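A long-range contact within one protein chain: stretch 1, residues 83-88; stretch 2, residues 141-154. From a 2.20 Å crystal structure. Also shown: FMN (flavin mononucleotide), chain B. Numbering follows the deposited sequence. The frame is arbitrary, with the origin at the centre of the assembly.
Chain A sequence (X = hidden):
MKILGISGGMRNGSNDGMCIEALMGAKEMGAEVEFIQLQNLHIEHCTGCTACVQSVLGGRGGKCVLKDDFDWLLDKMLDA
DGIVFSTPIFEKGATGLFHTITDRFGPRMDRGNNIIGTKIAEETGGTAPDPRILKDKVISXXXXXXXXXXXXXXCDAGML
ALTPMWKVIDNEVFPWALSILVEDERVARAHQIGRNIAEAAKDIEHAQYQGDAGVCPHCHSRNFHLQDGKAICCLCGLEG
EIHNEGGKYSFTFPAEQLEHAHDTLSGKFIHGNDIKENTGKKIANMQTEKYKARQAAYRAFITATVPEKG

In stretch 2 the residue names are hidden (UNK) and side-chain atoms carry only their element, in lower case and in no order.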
ATOM      1  N   ILE A  83      -0.597 -12.435   1.456  1.00 32.26           N
ATOM      2  CA  ILE A  83       0.654 -11.829   1.903  1.00 22.70           C
ATOM      3  C   ILE A  83       0.463 -11.232   3.288  1.00 25.64           C
ATOM      4  O   ILE A  83      -0.537 -10.556   3.556  1.00 23.84           O
ATOM      5  CB  ILE A  83       1.148 -10.728   0.945  1.00 23.90           C
ATOM      6  CG1 ILE A  83       1.335 -11.256  -0.463  1.00 22.34           C
ATOM      7  CG2 ILE A  83       2.425 -10.105   1.447  1.00 21.34           C
ATOM      8  CD1 ILE A  83       1.786 -10.185  -1.413  1.00 21.82           C
ATOM      9  N   VAL A  84       1.461 -11.444   4.141  1.00 22.20           N
ATOM     10  CA  VAL A  84       1.551 -10.841   5.464  1.00 21.94           C
ATOM     11  C   VAL A  84       2.842 -10.038   5.497  1.00 22.69           C
ATOM     12  O   VAL A  84       3.928 -10.581   5.266  1.00 21.26           O
ATOM     13  CB  VAL A  84       1.524 -11.904   6.580  1.00 26.29           C
ATOM     14  CG1 VAL A  84       1.432 -11.260   7.937  1.00 24.09           C
ATOM     15  CG2 VAL A  84       0.354 -12.795   6.383  1.00 35.47           C
ATOM     16  N   PHE A  85       2.738  -8.757   5.749  1.00 20.71           N
ATOM     17  CA  PHE A  85       3.818  -7.828   5.697  1.00 21.85           C
ATOM     18  C   PHE A  85       3.980  -7.160   7.044  1.00 23.68           C
ATOM     19  O   PHE A  85       3.118  -6.443   7.474  1.00 21.83           O
ATOM     20  CB  PHE A  85       3.498  -6.790   4.634  1.00 19.71           C
ATOM     21  CG  PHE A  85       4.679  -6.085   4.077  1.00 19.14           C
ATOM     22  CD1 PHE A  85       4.752  -5.809   2.745  1.00 21.24           C
ATOM     23  CD2 PHE A  85       5.699  -5.690   4.881  1.00 19.04           C
ATOM     24  CE1 PHE A  85       5.823  -5.164   2.232  1.00 18.35           C
ATOM     25  CE2 PHE A  85       6.766  -5.034   4.374  1.00 18.93           C
ATOM     26  CZ  PHE A  85       6.836  -4.771   3.057  1.00 20.25           C
ATOM     27  N   SER A  86       5.092  -7.400   7.697  1.00 19.63           N
ATOM     28  CA  SER A  86       5.418  -6.763   8.949  1.00 19.50           C
ATOM     29  C   SER A  86       6.458  -5.663   8.821  1.00 18.89           C
ATOM     30  O   SER A  86       7.512  -5.900   8.369  1.00 23.13           O
ATOM     31  CB  SER A  86       5.845  -7.799   9.964  1.00 19.84           C
ATOM     32  OG  SER A  86       5.880  -7.314  11.250  1.00 21.98           O
ATOM     33  N   THR A  87       6.139  -4.457   9.228  1.00 20.45           N
ATOM     34  CA  THR A  87       7.048  -3.337   9.046  1.00 22.05           C
ATOM     35  C   THR A  87       7.320  -2.645  10.370  1.00 18.17           C
ATOM     36  O   THR A  87       6.409  -2.461  11.179  1.00 20.74           O
ATOM     37  CB  THR A  87       6.485  -2.304   8.057  1.00 23.92           C
ATOM     38  OG1 THR A  87       7.428  -1.233   7.897  1.00 22.73           O
ATOM     39  CG2 THR A  87       5.188  -1.733   8.578  1.00 20.11           C
ATOM     40  N   PRO A  88       8.571  -2.281  10.630  1.00 20.74           N
ATOM     41  CA  PRO A  88       8.855  -1.339  11.717  1.00 24.47           C
ATOM     42  C   PRO A  88       8.115  -0.031  11.488  1.00 23.25           C
ATOM     43  O   PRO A  88       7.740   0.311  10.369  1.00 20.17           O
ATOM     44  CB  PRO A  88      10.369  -1.123  11.629  1.00 20.61           C
ATOM     45  CG  PRO A  88      10.881  -2.157  10.702  1.00 17.72           C
ATOM     46  CD  PRO A  88       9.767  -2.635   9.851  1.00 17.68           C
ATOM     47  N   UNK A 141      -1.262  -6.501   7.141  1.00 21.70           N
ATOM     48  CA  UNK A 141      -0.120  -5.726   7.588  1.00 21.00           C
ATOM     49  C   UNK A 141      -0.041  -5.730   9.103  1.00 21.17           C
ATOM     50  O   UNK A 141      -1.059  -5.750   9.796  1.00 21.78           O
ATOM     51  c   UNK A 141      -0.304  -3.856   2.850  1.00 20.26           C
ATOM     52  c   UNK A 141       0.891  -4.110   3.499  1.00 23.61           C
ATOM     53  c   UNK A 141       0.914  -4.250   4.871  1.00 19.92           C
ATOM     54  c   UNK A 141      -1.461  -3.731   3.565  1.00 20.78           C
ATOM     55  c   UNK A 141      -0.216  -4.281   7.104  1.00 20.61           C
ATOM     56  c   UNK A 141      -0.249  -4.144   5.608  1.00 20.44           C
ATOM     57  c   UNK A 141      -1.435  -3.892   4.950  1.00 20.89           C
ATOM     58  N   UNK A 142       1.179  -5.685   9.603  1.00 20.71           N
ATOM     59  CA  UNK A 142       1.412  -5.458  11.015  1.00 20.80           C
ATOM     60  C   UNK A 142       2.472  -4.380  11.090  1.00 20.74           C
ATOM     61  O   UNK A 142       3.482  -4.481  10.414  1.00 22.14           O
ATOM     62  c   UNK A 142       0.903  -7.900  11.565  1.00 23.60           C
ATOM     63  c   UNK A 142       2.871 -10.117  11.356  1.00 21.83           C
ATOM     64 se   UNK A 142       1.498  -9.484  12.591  1.00 31.62          SE
ATOM     65  c   UNK A 142       1.867  -6.735  11.710  1.00 21.11           C
ATOM     66  N   UNK A 143       2.227  -3.333  11.870  1.00 21.44           N
ATOM     67  CA  UNK A 143       3.207  -2.286  12.107  1.00 19.62           C
ATOM     68  C   UNK A 143       3.647  -2.385  13.555  1.00 19.82           C
ATOM     69  O   UNK A 143       2.805  -2.393  14.456  1.00 23.05           O
ATOM     70  c   UNK A 143       2.626  -0.897  11.824  1.00 19.56           C
ATOM     71  o   UNK A 143       2.162  -0.798  10.496  1.00 21.30           O
ATOM     72  N   UNK A 144       4.956  -2.486  13.772  1.00 19.46           N
ATOM     73  CA  UNK A 144       5.531  -2.733  15.092  1.00 19.67           C
ATOM     74  C   UNK A 144       6.454  -1.579  15.440  1.00 20.03           C
ATOM     75  O   UNK A 144       7.443  -1.337  14.740  1.00 18.83           O
ATOM     76  c   UNK A 144       6.294  -4.065  15.144  1.00 19.74           C
ATOM     77  c   UNK A 144       6.753  -4.347  16.567  1.00 20.10           C
ATOM     78  c   UNK A 144       5.424  -5.208  14.596  1.00 20.12           C
ATOM     79  N   UNK A 145       6.153  -0.880  16.537  1.00 19.62           N
ATOM     80  CA  UNK A 145       6.909   0.284  16.941  1.00 19.39           C
ATOM     81  C   UNK A 145       7.495   0.125  18.334  1.00 21.28           C
ATOM     82  O   UNK A 145       7.103  -0.751  19.106  1.00 26.42           O
ATOM     83  N   UNK A 146       8.442   1.003  18.651  1.00 21.91           N
ATOM     84  CA  UNK A 146       8.984   1.047  19.997  1.00 20.91           C
ATOM     85  C   UNK A 146       8.150   1.831  20.994  1.00 20.66           C
ATOM     86  O   UNK A 146       8.224   1.578  22.197  1.00 28.67           O
ATOM     87  N   UNK A 147       7.345   2.783  20.516  1.00 23.82           N
ATOM     88  CA  UNK A 147       6.613   3.687  21.408  1.00 22.03           C
ATOM     89  C   UNK A 147       5.143   3.791  21.027  1.00 21.34           C
ATOM     90  O   UNK A 147       4.589   2.861  20.444  1.00 23.41           O
ATOM     91  c   UNK A 147       7.236   5.083  21.391  1.00 23.98           C
ATOM     92  o   UNK A 147       6.957   5.742  20.165  1.00 32.30           O
ATOM     93  N   UNK A 148       4.494   4.910  21.359  1.00 21.75           N
ATOM     94  CA  UNK A 148       3.141   5.179  20.891  1.00 22.11           C
ATOM     95  C   UNK A 148       3.107   6.205  19.757  1.00 27.37           C
ATOM     96  O   UNK A 148       2.043   6.728  19.426  1.00 30.34           O
ATOM     97  c   UNK A 148       2.250   5.631  22.056  1.00 34.52           C
ATOM     98  o   UNK A 148       1.970   7.473  23.543  1.00 48.52           O
ATOM     99  o   UNK A 148       3.764   7.462  22.292  1.00 41.31           O
ATOM    100  c   UNK A 148       2.694   6.951  22.667  1.00 37.51           C
ATOM    101  N   UNK A 149       4.251   6.497  19.153  1.00 22.69           N
ATOM    102  CA  UNK A 149       4.312   7.361  17.974  1.00 21.24           C
ATOM    103  C   UNK A 149       3.987   6.499  16.762  1.00 20.32           C
ATOM    104  O   UNK A 149       4.874   6.009  16.059  1.00 23.09           O
ATOM    105  c   UNK A 149       5.695   7.992  17.833  1.00 20.10           C
ATOM    106  c   UNK A 149       7.904  11.887  20.086  1.00 25.95           C
ATOM    107  c   UNK A 149       6.094   8.993  18.870  1.00 27.89           C
ATOM    108  n   UNK A 149       6.247  10.141  20.801  1.00 22.18           N
ATOM    109  c   UNK A 149       7.018  10.070  18.693  1.00 23.46           C
ATOM    110  c   UNK A 149       7.779  10.525  17.612  1.00 21.75           C
ATOM    111  c   UNK A 149       5.649   9.082  20.171  1.00 24.38           C
ATOM    112  c   UNK A 149       7.082  10.770  19.912  1.00 24.29           C
ATOM    113  c   UNK A 149       8.591  11.634  17.791  1.00 26.80           C
ATOM    114  c   UNK A 149       8.643  12.299  19.013  1.00 27.87           C
ATOM    115  N   UNK A 150       2.691   6.313  16.514  1.00 20.61           N
ATOM    116  CA  UNK A 150       2.243   5.273  15.589  1.00 20.43           C
ATOM    117  C   UNK A 150       1.034   5.686  14.739  1.00 25.16           C
ATOM    118  O   UNK A 150       0.295   4.833  14.241  1.00 20.89           O
ATOM    119  c   UNK A 150       0.726   4.226  17.263  1.00 21.70           C
ATOM    120  c   UNK A 150       1.929   3.993  16.381  1.00 26.53           C
ATOM    121  c   UNK A 150       3.143   3.575  17.239  1.00 20.59           C
ATOM    122  N   UNK A 151       0.835   6.981  14.536  1.00 20.84           N
ATOM    123  CA  UNK A 151      -0.441   7.474  14.021  1.00 22.62           C
ATOM    124  C   UNK A 151      -0.540   7.499  12.498  1.00 24.17           C
ATOM    125  O   UNK A 151      -1.593   7.880  11.974  1.00 24.75           O
ATOM    126  c   UNK A 151      -1.005   8.839  16.020  1.00 30.12           C
ATOM    127  o   UNK A 151       0.434   9.709  14.320  1.00 26.60           O
ATOM    128  c   UNK A 151      -0.717   8.881  14.550  1.00 23.82           C
ATOM    129  N   UNK A 152       0.505   7.118  11.767  1.00 22.02           N
ATOM    130  CA  UNK A 152       0.463   7.182  10.316  1.00 19.89           C
ATOM    131  C   UNK A 152       0.751   5.856   9.629  1.00 27.49           C
ATOM    132  O   UNK A 152       0.622   5.773   8.398  1.00 20.87           O
ATOM    133  n   UNK A 152       3.712  11.736   7.752  1.00 20.80           N
ATOM    134  c   UNK A 152       1.446   8.243   9.817  1.00 20.66           C
ATOM    135  n   UNK A 152       1.662  11.117   8.602  1.00 19.48           N
ATOM    136  c   UNK A 152       2.184  10.641   9.876  1.00 23.47           C
ATOM    137  c   UNK A 152       1.274   9.592  10.486  1.00 22.71           C
ATOM    138  n   UNK A 152       1.808  12.048   6.501  1.00 21.19           N
ATOM    139  c   UNK A 152       2.399  11.632   7.620  1.00 19.75           C
ATOM    140  N   UNK A 153       1.124   4.815  10.377  1.00 20.21           N
ATOM    141  CA  UNK A 153       1.668   3.629   9.728  1.00 19.13           C
ATOM    142  C   UNK A 153       0.577   2.805   9.062  1.00 19.52           C
ATOM    143  O   UNK A 153       0.795   2.242   7.987  1.00 24.82           O
ATOM    144  c   UNK A 153       2.475   2.795  10.741  1.00 19.04           C
ATOM    145  c   UNK A 153       1.573   2.238  11.862  1.00 19.69           C
ATOM    146  o   UNK A 153       3.139   1.724  10.063  1.00 18.72           O
ATOM    147  N   UNK A 154      -0.612   2.750   9.657  1.00 20.20           N
ATOM    148  CA  UNK A 154      -1.701   1.978   9.066  1.00 20.68           C
ATOM    149  C   UNK A 154      -2.179   2.587   7.755  1.00 21.15           C
ATOM    150  O   UNK A 154      -2.607   1.861   6.849  1.00 27.87           O
ATOM    151  n   UNK A 154      -4.375   0.024  12.551  1.00 31.14           N
ATOM    152  c   UNK A 154      -2.862   1.889  10.050  1.00 21.53           C
ATOM    153  c   UNK A 154      -3.678   1.126  12.283  1.00 29.21           C
ATOM    154  c   UNK A 154      -2.615   0.993  11.218  1.00 22.47           C
ATOM    155  o   UNK A 154      -3.887   2.203  12.846  1.00 30.04           O
TER
HETATM  156  N1  FMN B 401       8.950   3.443  17.055  1.00 21.79           N
HETATM  157  C2  FMN B 401       7.766   4.004  17.256  1.00 23.32           C
HETATM  158  O2  FMN B 401       7.063   3.314  18.000  1.00 27.42           O
HETATM  159  N3  FMN B 401       7.424   5.199  16.702  1.00 25.99           N
HETATM  160  C4  FMN B 401       8.312   5.819  15.892  1.00 22.46           C
HETATM  161  O4  FMN B 401       8.148   6.887  15.330  1.00 26.49           O
HETATM  162  C4A FMN B 401       9.630   5.208  15.667  1.00 20.73           C
HETATM  163  N5  FMN B 401      10.547   5.754  14.906  1.00 22.19           N
HETATM  164  C5A FMN B 401      11.732   5.200  14.655  1.00 19.89           C
HETATM  165  C6  FMN B 401      12.678   5.794  13.838  1.00 17.83           C
HETATM  166  C7  FMN B 401      13.909   5.198  13.596  1.00 22.19           C
HETATM  167  C7M FMN B 401      14.933   5.865  12.716  1.00 17.62           C
HETATM  168  C8  FMN B 401      14.226   3.905  14.251  1.00 22.87           C
HETATM  169  C8M FMN B 401      15.563   3.258  14.018  1.00 18.60           C
HETATM  170  C9  FMN B 401      13.277   3.325  15.075  1.00 20.94           C
HETATM  171  C9A FMN B 401      12.049   3.917  15.289  1.00 17.75           C
HETATM  172  N10 FMN B 401      11.106   3.332  16.142  1.00 18.09           N
HETATM  173  C10 FMN B 401       9.892   3.955  16.306  1.00 18.31           C
HETATM  174  C1' FMN B 401      11.416   2.038  16.738  1.00 18.32           C
HETATM  175  C2' FMN B 401      11.197   0.900  15.731  1.00 21.95           C
HETATM  176  O2' FMN B 401       9.848   0.772  15.325  1.00 18.78           O
HETATM  177  C3' FMN B 401      11.764  -0.438  16.290  1.00 18.42           C
HETATM  178  O3' FMN B 401      13.149  -0.361  16.484  1.00 22.49           O
HETATM  179  C4' FMN B 401      11.381  -1.656  15.414  1.00 18.40           C
HETATM  180  O4' FMN B 401      10.019  -2.015  15.555  1.00 18.68           O
HETATM  181  C5' FMN B 401      12.300  -2.830  15.710  1.00 18.64           C
HETATM  182  O5' FMN B 401      11.989  -3.959  14.968  1.00 20.21           O
HETATM  183  P   FMN B 401      12.855  -5.118  14.530  1.00 19.94           P
HETATM  184  O1P FMN B 401      12.119  -5.921  13.672  1.00 29.01           O
HETATM  185  O2P FMN B 401      13.948  -4.558  13.847  1.00 18.53           O
HETATM  186  O3P FMN B 401      13.097  -5.780  15.772  1.00 19.31           O

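Position 141 carries one carbon followed by a ring of six carbons, packed against the CB of Phe85; this is phenylalanine. Phe141 CD1 lies 3.6 Å from Phe85 CB, and its large apolar side chain suits a buried face of the sheet.

At position 142 an unbranched chain runs through two carbons, a selenium and a last carbon: selenomethionine, Met142. Met142 N donates a hydrogen bond to Phe85 O (3.0 Å), and the side chain emerges on the face that holds Ser86. The flexible chain reaches back along the neighbouring strand, bringing Met142 CE to 3.9 Å from Val84 CG1, an apolar contact.

Position 143 has one carbon and one oxygen, which is serine. Ser143 OG sits 3.7 Å from Thr87 CG2, and the small side chain takes little room while offering a polar atom in a buried setting.

Position 144 shows one carbon bearing two others, hence valine. Beta branching is well suited to an extended backbone, and Val144 CG2 approaches Ser86 OG at 4.0 Å. Its main chain serves two partners: Val144 N donates to Thr87 O (3.0 Å), while Val144 O accepts from FMN O4' (2.8 Å).

Positions 145 and 146 have no side-chain atoms, so both are glycine. An ideal CB on Gly145 would clash with FMN O2 at 2.4 Å; one on Gly146 would be crowded by FMN C1' at 3.4 Å. The bare backbone lets Gly146 N donate to FMN N1 (3.0 Å).

From 147 to 152 no side chain reaches stretch 1. Position 147, one carbon and one oxygen, is serine; Ser147 N donates to FMN O2 (2.6 Å). Position 148, two carbons with two terminal oxygens, is aspartate, and the charged Asp148 is exposed. Position 149 has one carbon, then fused five- and six-membered rings that hold eight carbons and one nitrogen: tryptophan. Trp149 N bonds to Ser147 OG (3.0 Å), bracing the turn, and Trp149 O accepts from FMN N3 (2.8 Å). Position 150, a carbon carrying two carbons, is Val150, compact and apolar in a partly exposed loop. Position 151, a carbon carrying one oxygen and one carbon, is Thr151, its hydroxyl at ease in an exposed position. Position 152, three carbons, a nitrogen and a carbon with two more nitrogens, is arginine; the long charged chain of Arg152 suits its exposure at the N-cap position of the following helix.

Position 153 again has a carbon bearing an oxygen and a carbon, but it points toward stretch 1: Thr153. Thr153 OG1 lies 4.3 Å from Thr87 CG2 and donates to Ser143 OG (2.7 Å), tying the helix start to the strand. Position 154, three carbons ending in an oxygen and a nitrogen, is Gln154, beyond reach of stretch 1; its polar amide suits a partly exposed site, with NE2 hydrogen-bonded elsewhere in the structure.

The contact is a parallel pairing of two strands. Besides the bonds at Met142 N and Val144 N, Thr87 N donates to Met142 O (2.9 Å), so the backbone sets the register. Side chains alternate, Phe141 and Ser143 on one face, Met142 and Val144 on the other; flavin binding begins at Val144 O and continues through the loop that follows.

Stretch 2, residues 141-154: FMSVGGSDWVTRTQ
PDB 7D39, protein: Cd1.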